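Local coordinates for glucose-6-phosphate isomerase like protein (Thermus thermophilus, PDB 1WIW), which probably binds phosphorylated sugars and interconverts aldose and ketose forms as a glucose-6-phosphate and mannose-6-phosphate isomerase, at residues 136-141 against 259-264; 166-169 against 175-178; 149-154 against 266-271; 44-49 against 108-113. All blocks are in the same frame, centred on the assembly; numbering follows the deposited sequence.

Interaction 1 of 4, residues 136-141 against 259-264; sequences LEERRR and WYRMAW
E138 reaches from the last turns of helix 125-139 to R261 and Y260 on helix 251-272. Its CB sits at the rim of the Y260 ring, near the ring plane and 3.9 Å from Y260 CD2. Beyond CG the chain bends (chi2 -65°) and presents the carboxylate to R261, which grips it side-on with two nitrogens, one for each oxygen. R261 NE donates to E138 OE1 at 2.9 Å, meeting that oxygen on its syn side but somewhat above the carboxylate plane. R261 NH1 reaches the syn lone pair of E138 OE2 at 2.8 Å, and the two flat groups are twisted 46° apart. This fork ties the C-terminal part of helix 125-139 to the long helix 251-272 of the C-terminal SIS domain. T247 OG1 also bonds E138 OE2, fixing the carboxylate from a third point. With an alanine in place of R261, the buried E138 carboxylate would probably be left without its countercharge, both side-on N-H bonds lost. Next along the helix, R139 CB packs 3.8 Å from Y260 OH, a hydroxyl that bonds L21 O and receives a weak hydrogen bond from W264 NE1, while W264 CD1 lies over one face of the Y260 ring.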
loop_
_atom_site.group_PDB
_atom_site.type_symbol
_atom_site.label_atom_id
_atom_site.label_comp_id
_atom_site.label_asym_id
_atom_site.label_seq_id
_atom_site.Cartn_x
_atom_site.Cartn_y
_atom_site.Cartn_z
ATOM N N LEU B 136 14.852 -9.533 21.115
ATOM C CA LEU B 136 15.699 -10.534 21.757
ATOM C C LEU B 136 14.827 -11.670 22.286
ATOM O O LEU B 136 15.236 -12.831 22.281
ATOM C CB LEU B 136 16.512 -9.910 22.897
ATOM C CG LEU B 136 17.613 -8.915 22.506
ATOM C CD1 LEU B 136 18.201 -8.316 23.775
ATOM C CD2 LEU B 136 18.705 -9.612 21.686
ATOM N N GLU B 137 13.619 -11.338 22.735
ATOM C CA GLU B 137 12.707 -12.360 23.229
ATOM C C GLU B 137 12.286 -13.221 22.039
ATOM O O GLU B 137 12.344 -14.449 22.097
ATOM C CB GLU B 137 11.481 -11.712 23.896
ATOM C CG GLU B 137 10.482 -12.708 24.483
ATOM C CD GLU B 137 9.665 -12.131 25.634
ATOM O OE1 GLU B 137 10.264 -11.739 26.664
ATOM O OE2 GLU B 137 8.419 -12.070 25.523
ATOM N N GLU B 138 11.886 -12.561 20.953
ATOM C CA GLU B 138 11.462 -13.239 19.728
ATOM C C GLU B 138 12.532 -14.197 19.232
ATOM O O GLU B 138 12.251 -15.350 18.916
ATOM C CB GLU B 138 11.181 -12.215 18.620
ATOM C CG GLU B 138 9.764 -11.662 18.570
ATOM C CD GLU B 138 8.740 -12.728 18.241
ATOM O OE1 GLU B 138 9.013 -13.566 17.358
ATOM O OE2 GLU B 138 7.655 -12.722 18.856
ATOM N N ARG B 139 13.759 -13.691 19.158
ATOM C CA ARG B 139 14.913 -14.450 18.690
ATOM C C ARG B 139 15.097 -15.821 19.346
ATOM O O ARG B 139 15.578 -16.760 18.707
ATOM C CB ARG B 139 16.187 -13.620 18.892
ATOM C CG ARG B 139 17.464 -14.378 18.607
ATOM C CD ARG B 139 18.488 -14.167 19.711
ATOM N NE ARG B 139 19.448 -13.127 19.375
ATOM C CZ ARG B 139 20.500 -12.813 20.123
ATOM N NH1 ARG B 139 21.325 -11.855 19.731
ATOM N NH2 ARG B 139 20.722 -13.446 21.267
ATOM N N ARG B 140 14.721 -15.935 20.615
ATOM C CA ARG B 140 14.873 -17.193 21.348
ATOM C C ARG B 140 14.239 -18.415 20.691
ATOM O O ARG B 140 14.766 -19.518 20.801
ATOM C CB ARG B 140 14.305 -17.056 22.763
ATOM C CG ARG B 140 15.017 -16.028 23.630
ATOM C CD ARG B 140 14.267 -15.820 24.940
ATOM N NE ARG B 140 14.747 -14.651 25.671
ATOM C CZ ARG B 140 14.091 -14.085 26.679
ATOM N NH1 ARG B 140 14.596 -13.022 27.292
ATOM N NH2 ARG B 140 12.923 -14.579 27.072
ATOM N N ARG B 141 13.114 -18.226 20.012
ATOM C CA ARG B 141 12.419 -19.347 19.380
ATOM C C ARG B 141 12.455 -19.341 17.857
ATOM O O ARG B 141 11.819 -20.182 17.224
ATOM C CB ARG B 141 10.955 -19.365 19.839
ATOM C CG ARG B 141 10.773 -19.484 21.350
ATOM C CD ARG B 141 9.329 -19.223 21.772
ATOM N NE ARG B 141 8.410 -20.285 21.368
ATOM C CZ ARG B 141 8.437 -21.524 21.854
ATOM N NH1 ARG B 141 7.562 -22.427 21.432
ATOM N NH2 ARG B 141 9.341 -21.859 22.764
ATOM N N TRP B 259 7.513 -7.494 12.591
ATOM C CA TRP B 259 8.397 -7.345 11.435
ATOM C C TRP B 259 9.565 -8.336 11.517
ATOM O O TRP B 259 9.897 -8.995 10.533
ATOM C CB TRP B 259 8.931 -5.909 11.385
ATOM C CG TRP B 259 9.929 -5.653 10.292
ATOM C CD1 TRP B 259 9.665 -5.332 8.993
ATOM C CD2 TRP B 259 11.354 -5.714 10.412
ATOM N NE1 TRP B 259 10.844 -5.188 8.292
ATOM C CE2 TRP B 259 11.895 -5.420 9.140
ATOM C CE3 TRP B 259 12.229 -5.988 11.474
ATOM C CZ2 TRP B 259 13.279 -5.395 8.897
ATOM C CZ3 TRP B 259 13.607 -5.962 11.233
ATOM C CH2 TRP B 259 14.114 -5.668 9.953
ATOM N N TYR B 260 10.187 -8.433 12.691
ATOM C CA TYR B 260 11.325 -9.338 12.896
ATOM C C TYR B 260 10.937 -10.810 12.710
ATOM O O TYR B 260 11.654 -11.568 12.056
ATOM C CB TYR B 260 11.911 -9.135 14.296
ATOM C CG TYR B 260 13.180 -9.925 14.588
ATOM C CD1 TYR B 260 14.355 -9.692 13.869
ATOM C CD2 TYR B 260 13.216 -10.868 15.613
ATOM C CE1 TYR B 260 15.540 -10.374 14.167
ATOM C CE2 TYR B 260 14.401 -11.563 15.921
ATOM C CZ TYR B 260 15.555 -11.306 15.197
ATOM O OH TYR B 260 16.728 -11.961 15.507
ATOM N N ARG B 261 9.811 -11.222 13.282
ATOM C CA ARG B 261 9.381 -12.610 13.130
ATOM C C ARG B 261 9.078 -12.917 11.661
ATOM O O ARG B 261 9.269 -14.041 11.199
ATOM C CB ARG B 261 8.139 -12.898 13.979
ATOM C CG ARG B 261 7.643 -14.331 13.822
ATOM C CD ARG B 261 6.382 -14.615 14.624
ATOM N NE ARG B 261 6.595 -14.519 16.062
ATOM C CZ ARG B 261 5.806 -15.094 16.967
ATOM N NH1 ARG B 261 6.061 -14.962 18.263
ATOM N NH2 ARG B 261 4.768 -15.818 16.571
HETATM N N MSE B 262 8.592 -11.921 10.927
HETATM C CA MSE B 262 8.297 -12.124 9.511
HETATM C C MSE B 262 9.588 -12.193 8.690
HETATM O O MSE B 262 9.640 -12.870 7.668
HETATM C CB MSE B 262 7.391 -11.012 8.980
HETATM C CG MSE B 262 5.979 -11.064 9.552
HETATM SE SE MSE B 262 5.040 -12.742 9.161
HETATM C CE MSE B 262 3.428 -11.991 8.466
ATOM N N ALA B 263 10.631 -11.494 9.129
ATOM C CA ALA B 263 11.903 -11.546 8.405
ATOM C C ALA B 263 12.408 -12.981 8.507
ATOM O O ALA B 263 12.852 -13.567 7.522
ATOM C CB ALA B 263 12.915 -10.581 9.017
ATOM N N TRP B 264 12.331 -13.543 9.711
ATOM C CA TRP B 264 12.746 -14.922 9.936
ATOM C C TRP B 264 11.865 -15.882 9.137
ATOM O O TRP B 264 12.347 -16.864 8.578
ATOM C CB TRP B 264 12.647 -15.275 11.425
ATOM C CG TRP B 264 13.920 -15.050 12.196
ATOM C CD1 TRP B 264 14.144 -14.110 13.156
ATOM C CD2 TRP B 264 15.136 -15.802 12.079
ATOM N NE1 TRP B 264 15.424 -14.229 13.652
ATOM C CE2 TRP B 264 16.055 -15.259 13.006
ATOM C CE3 TRP B 264 15.538 -16.884 11.280
ATOM C CZ2 TRP B 264 17.355 -15.761 13.159
ATOM C CZ3 TRP B 264 16.836 -17.386 11.432
ATOM C CH2 TRP B 264 17.727 -16.822 12.365
#

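Interaction 2 of 4, residues 166-169 against 175-178; sequences LFYS and LEGA
E176 lays its extended side chain alongside Y168, both pointing the same way, with E176 OE1 at the ring edge 3.0 Å from Y168 CD2. The carboxylate and the ring planes are turned 45° to each other. CG of E176 stands anti to the carbonyl carbon (chi1 -60°), and the straight chain beyond it carries the carboxylate past the end of strand 164-168. There E176 OE1 takes the backbone N-H of S169 on its anti lone pair, at 2.7 Å and with an N-H...O angle of 163°. The same oxygen pairs with R173 in a salt bridge, so the carboxylate holds both the strand end and the turn into helix 174-185. This is the strand-loop-helix step of the C-terminal SIS domain, an alpha/beta fold built on a parallel sheet, in which 164-168 is an outermost strand. S169 takes part in a second bond: its OG, turned between the backbone N and the carbonyl carbon, receives a weak bond from E176 N at 3.2 Å, while its stronger partner is F172 O. S169 OG also lies 3.3 Å from L175 CB, and S169 CB packs against L175 CD2. F167 O, 3.4 Å from E176 CG, faces the aliphatic part of the glutamate; this buried oxygen has no polar partner in the model. The F167 ring leads away from residues 175-178 and meets F183, farther along that helix, and M262.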
loop_
_atom_site.group_PDB
_atom_site.type_symbol
_atom_site.label_atom_id
_atom_site.label_comp_id
_atom_site.label_asym_id
_atom_site.label_seq_id
_atom_site.Cartn_x
_atom_site.Cartn_y
_atom_site.Cartn_z
ATOM N N LEU B 166 -1.560 -13.091 2.328
ATOM C CA LEU B 166 -2.269 -11.825 2.405
ATOM C C LEU B 166 -2.002 -11.292 3.810
ATOM O O LEU B 166 -2.536 -11.820 4.786
ATOM C CB LEU B 166 -3.768 -12.051 2.188
ATOM C CG LEU B 166 -4.740 -10.908 2.502
ATOM C CD1 LEU B 166 -4.318 -9.634 1.792
ATOM C CD2 LEU B 166 -6.152 -11.328 2.090
ATOM N N PHE B 167 -1.167 -10.258 3.907
ATOM C CA PHE B 167 -0.810 -9.674 5.195
ATOM C C PHE B 167 -1.701 -8.502 5.586
ATOM O O PHE B 167 -1.900 -7.574 4.798
ATOM C CB PHE B 167 0.646 -9.198 5.183
ATOM C CG PHE B 167 1.639 -10.274 4.851
ATOM C CD1 PHE B 167 2.314 -10.264 3.637
ATOM C CD2 PHE B 167 1.912 -11.288 5.757
ATOM C CE1 PHE B 167 3.254 -11.252 3.333
ATOM C CE2 PHE B 167 2.848 -12.279 5.462
ATOM C CZ PHE B 167 3.520 -12.259 4.247
ATOM N N TYR B 168 -2.222 -8.549 6.811
ATOM C CA TYR B 168 -3.090 -7.497 7.344
ATOM C C TYR B 168 -2.604 -7.129 8.752
ATOM O O TYR B 168 -2.580 -7.975 9.645
ATOM C CB TYR B 168 -4.540 -7.987 7.401
ATOM C CG TYR B 168 -5.522 -6.961 7.927
ATOM C CD1 TYR B 168 -6.518 -7.324 8.835
ATOM C CD2 TYR B 168 -5.444 -5.622 7.537
ATOM C CE1 TYR B 168 -7.411 -6.377 9.346
ATOM C CE2 TYR B 168 -6.330 -4.670 8.043
ATOM C CZ TYR B 168 -7.309 -5.056 8.949
ATOM O OH TYR B 168 -8.166 -4.114 9.475
ATOM N N SER B 169 -2.207 -5.870 8.935
ATOM C CA SER B 169 -1.701 -5.385 10.217
ATOM C C SER B 169 -2.442 -4.147 10.715
ATOM O O SER B 169 -1.987 -3.017 10.530
ATOM C CB SER B 169 -0.211 -5.061 10.105
ATOM O OG SER B 169 0.024 -4.069 9.115
ATOM N N LEU B 175 2.836 -1.655 8.214
ATOM C CA LEU B 175 3.606 -2.869 8.474
ATOM C C LEU B 175 3.408 -3.882 7.339
ATOM O O LEU B 175 4.353 -4.566 6.941
ATOM C CB LEU B 175 3.196 -3.507 9.809
ATOM C CG LEU B 175 3.803 -4.893 10.106
ATOM C CD1 LEU B 175 5.328 -4.809 10.124
ATOM C CD2 LEU B 175 3.281 -5.413 11.447
ATOM N N GLU B 176 2.184 -3.966 6.822
ATOM C CA GLU B 176 1.856 -4.896 5.733
ATOM C C GLU B 176 2.809 -4.722 4.555
ATOM O O GLU B 176 3.351 -5.696 4.025
ATOM C CB GLU B 176 0.419 -4.658 5.257
ATOM C CG GLU B 176 -0.619 -4.869 6.340
ATOM C CD GLU B 176 -1.930 -4.166 6.048
ATOM O OE1 GLU B 176 -2.836 -4.253 6.895
ATOM O OE2 GLU B 176 -2.053 -3.528 4.982
ATOM N N GLY B 177 2.997 -3.470 4.149
ATOM C CA GLY B 177 3.884 -3.169 3.044
ATOM C C GLY B 177 5.314 -3.576 3.341
ATOM O O GLY B 177 6.001 -4.106 2.472
ATOM N N ALA B 178 5.766 -3.337 4.568
ATOM C CA ALA B 178 7.129 -3.694 4.945
ATOM C C ALA B 178 7.325 -5.213 4.927
ATOM O O ALA B 178 8.392 -5.702 4.546
ATOM C CB ALA B 178 7.453 -3.138 6.335
#

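Interaction 3 of 4, residues 149-154 against 266-271; sequences EENPAK and AYYLAL
Both K154 and Y268 set CG anti to the carbonyl carbon (chi1 -72° and -71°), and from there the fully extended lysine chain runs across the face of the tyrosine ring. K154 CG stands almost squarely over the Y268 ring, 3.6 Å from its centroid and 6° off the normal, a CH-pi contact. Farther along, K154 CE lies 3.6 Å from Y268 CE2 and near CZ, so the methylene chain follows the ring toward its hydroxyl. The opposite face carries Y267 CD2, offset toward the rim, and A153 CB fits against the edge, 3.7 Å from Y268 CD1. The first turn of helix 152-160 is thus packed against helix 251-272, both within the C-terminal SIS domain. N151 is the N-cap of helix 152-160: its OD1 accepts K154 N at 3.0 Å, the donor standing well above the carbonyl plane, and A153 N more weakly. Its amide plane is nearly perpendicular to the Y268 ring. N151 ND2 and Y268 OH, 3.7 Å apart, both donate to the backbone O of L142, tying the chain ahead of the helix to both side chains. Were Y268 a leucine, the K154 chain would probably lose the ring face it lies on, and L142 O a donor. The lysine tip is buried and amply satisfied: K154 NZ forms a salt bridge with D5 and bonds to the backbone oxygens of P144, V146 and L4.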
loop_
_atom_site.group_PDB
_atom_site.type_symbol
_atom_site.label_atom_id
_atom_site.label_comp_id
_atom_site.label_asym_id
_atom_site.label_seq_id
_atom_site.Cartn_x
_atom_site.Cartn_y
_atom_site.Cartn_z
ATOM N N GLU B 149 8.416 -27.628 15.517
ATOM C CA GLU B 149 7.348 -27.685 16.508
ATOM C C GLU B 149 7.434 -26.572 17.560
ATOM O O GLU B 149 6.456 -26.301 18.252
ATOM C CB GLU B 149 7.339 -29.049 17.211
ATOM C CG GLU B 149 8.636 -29.376 17.941
ATOM C CD GLU B 149 9.592 -30.208 17.104
ATOM O OE1 GLU B 149 9.618 -30.033 15.862
ATOM O OE2 GLU B 149 10.324 -31.032 17.699
ATOM N N GLU B 150 8.590 -25.924 17.681
ATOM C CA GLU B 150 8.743 -24.852 18.665
ATOM C C GLU B 150 9.126 -23.519 18.028
ATOM O O GLU B 150 9.254 -22.509 18.715
ATOM C CB GLU B 150 9.809 -25.230 19.703
ATOM C CG GLU B 150 9.538 -26.540 20.433
ATOM C CD GLU B 150 10.594 -26.856 21.478
ATOM O OE1 GLU B 150 11.800 -26.850 21.139
ATOM O OE2 GLU B 150 10.215 -27.118 22.642
ATOM N N ASN B 151 9.297 -23.518 16.713
ATOM C CA ASN B 151 9.700 -22.318 15.994
ATOM C C ASN B 151 8.526 -21.774 15.176
ATOM O O ASN B 151 8.104 -22.395 14.204
ATOM C CB ASN B 151 10.873 -22.670 15.076
ATOM C CG ASN B 151 11.514 -21.453 14.451
ATOM O OD1 ASN B 151 10.828 -20.546 13.992
ATOM N ND2 ASN B 151 12.844 -21.438 14.416
ATOM N N PRO B 152 7.982 -20.608 15.568
ATOM C CA PRO B 152 6.849 -19.981 14.875
ATOM C C PRO B 152 7.123 -19.598 13.424
ATOM O O PRO B 152 6.230 -19.692 12.585
ATOM C CB PRO B 152 6.545 -18.751 15.738
ATOM C CG PRO B 152 6.997 -19.170 17.095
ATOM C CD PRO B 152 8.301 -19.872 16.803
ATOM N N ALA B 153 8.344 -19.152 13.138
ATOM C CA ALA B 153 8.710 -18.757 11.780
ATOM C C ALA B 153 8.794 -19.973 10.868
ATOM O O ALA B 153 8.327 -19.928 9.732
ATOM C CB ALA B 153 10.044 -18.006 11.779
ATOM N N LYS B 154 9.394 -21.056 11.357
ATOM C CA LYS B 154 9.494 -22.274 10.555
ATOM C C LYS B 154 8.090 -22.811 10.312
ATOM O O LYS B 154 7.754 -23.203 9.199
ATOM C CB LYS B 154 10.323 -23.355 11.266
ATOM C CG LYS B 154 11.813 -23.070 11.319
ATOM C CD LYS B 154 12.598 -24.260 11.854
ATOM C CE LYS B 154 14.088 -23.944 11.971
ATOM N NZ LYS B 154 14.852 -25.073 12.585
ATOM N N ALA B 266 10.233 -15.247 6.337
ATOM C CA ALA B 266 10.605 -15.093 4.936
ATOM C C ALA B 266 11.906 -15.849 4.666
ATOM O O ALA B 266 12.077 -16.435 3.600
ATOM C CB ALA B 266 10.777 -13.615 4.603
ATOM N N TYR B 267 12.815 -15.826 5.640
ATOM C CA TYR B 267 14.103 -16.518 5.529
ATOM C C TYR B 267 13.875 -18.014 5.319
ATOM O O TYR B 267 14.430 -18.620 4.393
ATOM C CB TYR B 267 14.927 -16.308 6.806
ATOM C CG TYR B 267 16.207 -17.127 6.874
ATOM C CD1 TYR B 267 17.361 -16.728 6.194
ATOM C CD2 TYR B 267 16.247 -18.326 7.584
ATOM C CE1 TYR B 267 18.528 -17.511 6.218
ATOM C CE2 TYR B 267 17.405 -19.116 7.614
ATOM C CZ TYR B 267 18.537 -18.707 6.929
ATOM O OH TYR B 267 19.660 -19.512 6.937
ATOM N N TYR B 268 13.067 -18.604 6.198
ATOM C CA TYR B 268 12.751 -20.027 6.117
ATOM C C TYR B 268 11.957 -20.381 4.858
ATOM O O TYR B 268 12.145 -21.457 4.292
ATOM C CB TYR B 268 11.987 -20.473 7.370
ATOM C CG TYR B 268 12.859 -20.505 8.608
ATOM C CD1 TYR B 268 12.529 -19.760 9.745
ATOM C CD2 TYR B 268 14.045 -21.252 8.628
ATOM C CE1 TYR B 268 13.366 -19.752 10.879
ATOM C CE2 TYR B 268 14.886 -21.252 9.749
ATOM C CZ TYR B 268 14.543 -20.499 10.866
ATOM O OH TYR B 268 15.395 -20.465 11.952
ATOM N N LEU B 269 11.084 -19.484 4.406
ATOM C CA LEU B 269 10.310 -19.773 3.202
ATOM C C LEU B 269 11.253 -19.893 2.005
ATOM O O LEU B 269 11.092 -20.775 1.163
ATOM C CB LEU B 269 9.262 -18.682 2.950
ATOM C CG LEU B 269 8.383 -18.853 1.702
ATOM C CD1 LEU B 269 7.693 -20.218 1.711
ATOM C CD2 LEU B 269 7.347 -17.748 1.662
ATOM N N ALA B 270 12.241 -19.005 1.926
ATOM C CA ALA B 270 13.208 -19.058 0.835
ATOM C C ALA B 270 13.903 -20.419 0.853
ATOM O O ALA B 270 14.088 -21.044 -0.198
ATOM C CB ALA B 270 14.241 -17.943 0.983
ATOM N N LEU B 271 14.279 -20.879 2.047
ATOM C CA LEU B 271 14.941 -22.174 2.176
ATOM C C LEU B 271 14.020 -23.292 1.695
ATOM O O LEU B 271 14.475 -24.254 1.074
ATOM C CB LEU B 271 15.375 -22.429 3.628
ATOM C CG LEU B 271 16.405 -21.444 4.202
ATOM C CD1 LEU B 271 16.969 -21.989 5.512
ATOM C CD2 LEU B 271 17.537 -21.236 3.203
#

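Interaction 4 of 4, residues 44-49 against 108-113; sequences YGEGQF and PLAPYR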
loop_
_atom_site.group_PDB
_atom_site.type_symbol
_atom_site.label_atom_id
_atom_site.label_comp_id
_atom_site.label_asym_id
_atom_site.label_seq_id
_atom_site.Cartn_x
_atom_site.Cartn_y
_atom_site.Cartn_z
ATOM N N TYR B 44 13.198 6.960 2.199
ATOM C CA TYR B 44 13.046 6.321 0.900
ATOM C C TYR B 44 13.614 4.909 0.979
ATOM O O TYR B 44 14.556 4.654 1.736
ATOM C CB TYR B 44 13.803 7.107 -0.171
ATOM C CG TYR B 44 13.403 8.562 -0.245
ATOM C CD1 TYR B 44 13.965 9.506 0.610
ATOM C CD2 TYR B 44 12.436 8.988 -1.154
ATOM C CE1 TYR B 44 13.574 10.844 0.561
ATOM C CE2 TYR B 44 12.038 10.317 -1.211
ATOM C CZ TYR B 44 12.610 11.238 -0.353
ATOM O OH TYR B 44 12.211 12.553 -0.415
ATOM N N GLY B 45 13.038 3.999 0.201
ATOM C CA GLY B 45 13.512 2.625 0.186
ATOM C C GLY B 45 13.614 1.991 1.560
ATOM O O GLY B 45 12.625 1.914 2.286
ATOM N N GLU B 46 14.821 1.544 1.909
ATOM C CA GLU B 46 15.094 0.894 3.186
ATOM C C GLU B 46 14.929 1.821 4.383
ATOM O O GLU B 46 15.025 1.380 5.527
ATOM C CB GLU B 46 16.514 0.311 3.186
ATOM C CG GLU B 46 16.688 -0.910 2.274
ATOM C CD GLU B 46 18.137 -1.382 2.174
ATOM O OE1 GLU B 46 18.941 -1.054 3.077
ATOM O OE2 GLU B 46 18.463 -2.093 1.194
ATOM N N GLY B 47 14.680 3.101 4.122
ATOM C CA GLY B 47 14.511 4.044 5.212
ATOM C C GLY B 47 13.091 4.556 5.401
ATOM O O GLY B 47 12.792 5.198 6.410
ATOM N N GLN B 48 12.206 4.267 4.451
ATOM C CA GLN B 48 10.831 4.755 4.535
ATOM C C GLN B 48 10.008 4.239 5.714
ATOM O O GLN B 48 9.384 5.020 6.432
ATOM C CB GLN B 48 10.074 4.458 3.243
ATOM C CG GLN B 48 8.667 5.029 3.267
ATOM C CD GLN B 48 7.895 4.755 2.001
ATOM O OE1 GLN B 48 8.213 5.287 0.934
ATOM N NE2 GLN B 48 6.870 3.918 2.107
ATOM N N PHE B 49 9.995 2.926 5.906
ATOM C CA PHE B 49 9.232 2.332 6.998
ATOM C C PHE B 49 9.649 2.928 8.343
ATOM O O PHE B 49 8.803 3.288 9.166
ATOM C CB PHE B 49 9.438 0.814 6.998
ATOM C CG PHE B 49 8.564 0.071 7.971
ATOM C CD1 PHE B 49 7.181 0.235 7.957
ATOM C CD2 PHE B 49 9.124 -0.820 8.880
ATOM C CE1 PHE B 49 6.369 -0.480 8.835
ATOM C CE2 PHE B 49 8.324 -1.541 9.765
ATOM C CZ PHE B 49 6.944 -1.370 9.743
ATOM N N PRO B 108 18.092 -6.185 3.804
ATOM C CA PRO B 108 16.644 -6.333 3.994
ATOM C C PRO B 108 16.313 -5.942 5.430
ATOM O O PRO B 108 15.184 -5.559 5.738
ATOM C CB PRO B 108 16.402 -7.827 3.779
ATOM C CG PRO B 108 17.648 -8.317 3.087
ATOM C CD PRO B 108 18.744 -7.495 3.652
ATOM N N LEU B 109 17.313 -6.045 6.303
ATOM C CA LEU B 109 17.138 -5.733 7.722
ATOM C C LEU B 109 17.476 -4.283 8.082
ATOM O O LEU B 109 17.349 -3.876 9.239
ATOM C CB LEU B 109 17.998 -6.682 8.570
ATOM C CG LEU B 109 17.865 -8.164 8.208
ATOM C CD1 LEU B 109 18.735 -8.995 9.148
ATOM C CD2 LEU B 109 16.398 -8.595 8.300
ATOM N N ALA B 110 17.893 -3.499 7.094
ATOM C CA ALA B 110 18.244 -2.109 7.357
ATOM C C ALA B 110 17.145 -1.281 8.048
ATOM O O ALA B 110 17.450 -0.334 8.776
ATOM C CB ALA B 110 18.680 -1.425 6.062
ATOM N N PRO B 111 15.855 -1.613 7.832
ATOM C CA PRO B 111 14.825 -0.810 8.502
ATOM C C PRO B 111 15.050 -0.697 10.008
ATOM O O PRO B 111 14.843 0.365 10.595
ATOM C CB PRO B 111 13.538 -1.544 8.152
ATOM C CG PRO B 111 13.815 -1.983 6.740
ATOM C CD PRO B 111 15.239 -2.534 6.859
ATOM N N TYR B 112 15.474 -1.789 10.634
ATOM C CA TYR B 112 15.743 -1.760 12.067
ATOM C C TYR B 112 16.869 -0.783 12.374
ATOM O O TYR B 112 16.796 -0.021 13.338
ATOM C CB TYR B 112 16.129 -3.150 12.590
ATOM C CG TYR B 112 16.813 -3.112 13.958
ATOM C CD1 TYR B 112 18.197 -2.975 14.064
ATOM C CD2 TYR B 112 16.064 -3.149 15.138
ATOM C CE1 TYR B 112 18.826 -2.869 15.320
ATOM C CE2 TYR B 112 16.679 -3.041 16.395
ATOM C CZ TYR B 112 18.060 -2.901 16.477
ATOM O OH TYR B 112 18.668 -2.778 17.708
ATOM N N ARG B 113 17.917 -0.807 11.554
ATOM C CA ARG B 113 19.060 0.067 11.773
ATOM C C ARG B 113 18.713 1.547 11.572
ATOM O O ARG B 113 19.211 2.407 12.303
ATOM C CB ARG B 113 20.226 -0.377 10.879
ATOM C CG ARG B 113 20.620 -1.838 11.135
ATOM C CD ARG B 113 21.750 -2.344 10.232
ATOM N NE ARG B 113 22.005 -3.767 10.465
ATOM C CZ ARG B 113 21.841 -4.718 9.551
ATOM N NH1 ARG B 113 21.429 -4.404 8.330
ATOM N NH2 ARG B 113 22.064 -5.989 9.865
#
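Van der Waals contact joins the two segments: E46 reaches over A110, with E46 OE1 3.0 Å from A110 CB and E46 CD lying 3.9 Å from the same methyl. The backbone carbonyl of E46 also rests on P111, E46 O approaching P111 CA at 3.7 Å and P111 CG at 3.8 Å. The chain of E46 leaves with CG anti to the carbonyl carbon (chi1 -71°) and stays extended, which takes the carboxylate past A110. Its polar partners lie outside both segments. E46 OE2 forms a salt bridge with R185, and E46 OE1 takes a weak hydrogen bond from S107 N just ahead of P108, so the acid links the turn to helix 174-185 and to the chain leading into helix 110-121. Backbone bonds shape the turn itself: G47 N donates to Y44 O at 2.8 Å, closing a type II' turn in which G45 takes the positive phi (52°) that favours glycine. G45 and G47 belong to a strand-turn-helix joining strand 39-45 to helix 48-54 in the N-terminal SIS domain. Q48 touches P196 of the second subunit.

How the interactions relate
Helix 251-272 serves both interaction 1 and interaction 3, whose centres lie 10 Å apart; R141 O approaches N151 CG at 3.1 Å, and the P152 ring packs beside R261. The same helix reaches interaction 2 through M262 and W259, the latter packing on L175 and A178. W259 also turns its ring to interaction 4, with W259 CZ2 3.9 Å from P111 CB, so one tryptophan bridges contacts assigned to the two SIS domains. F49 adds a second bridge, F49 CE1 lying 3.7 Å from L175 CA. Interactions 3 and 4 are the farthest pair, about 22 Å between centres, and do not touch. Interaction 2 is nested in the loops closed by interactions 1 and 3.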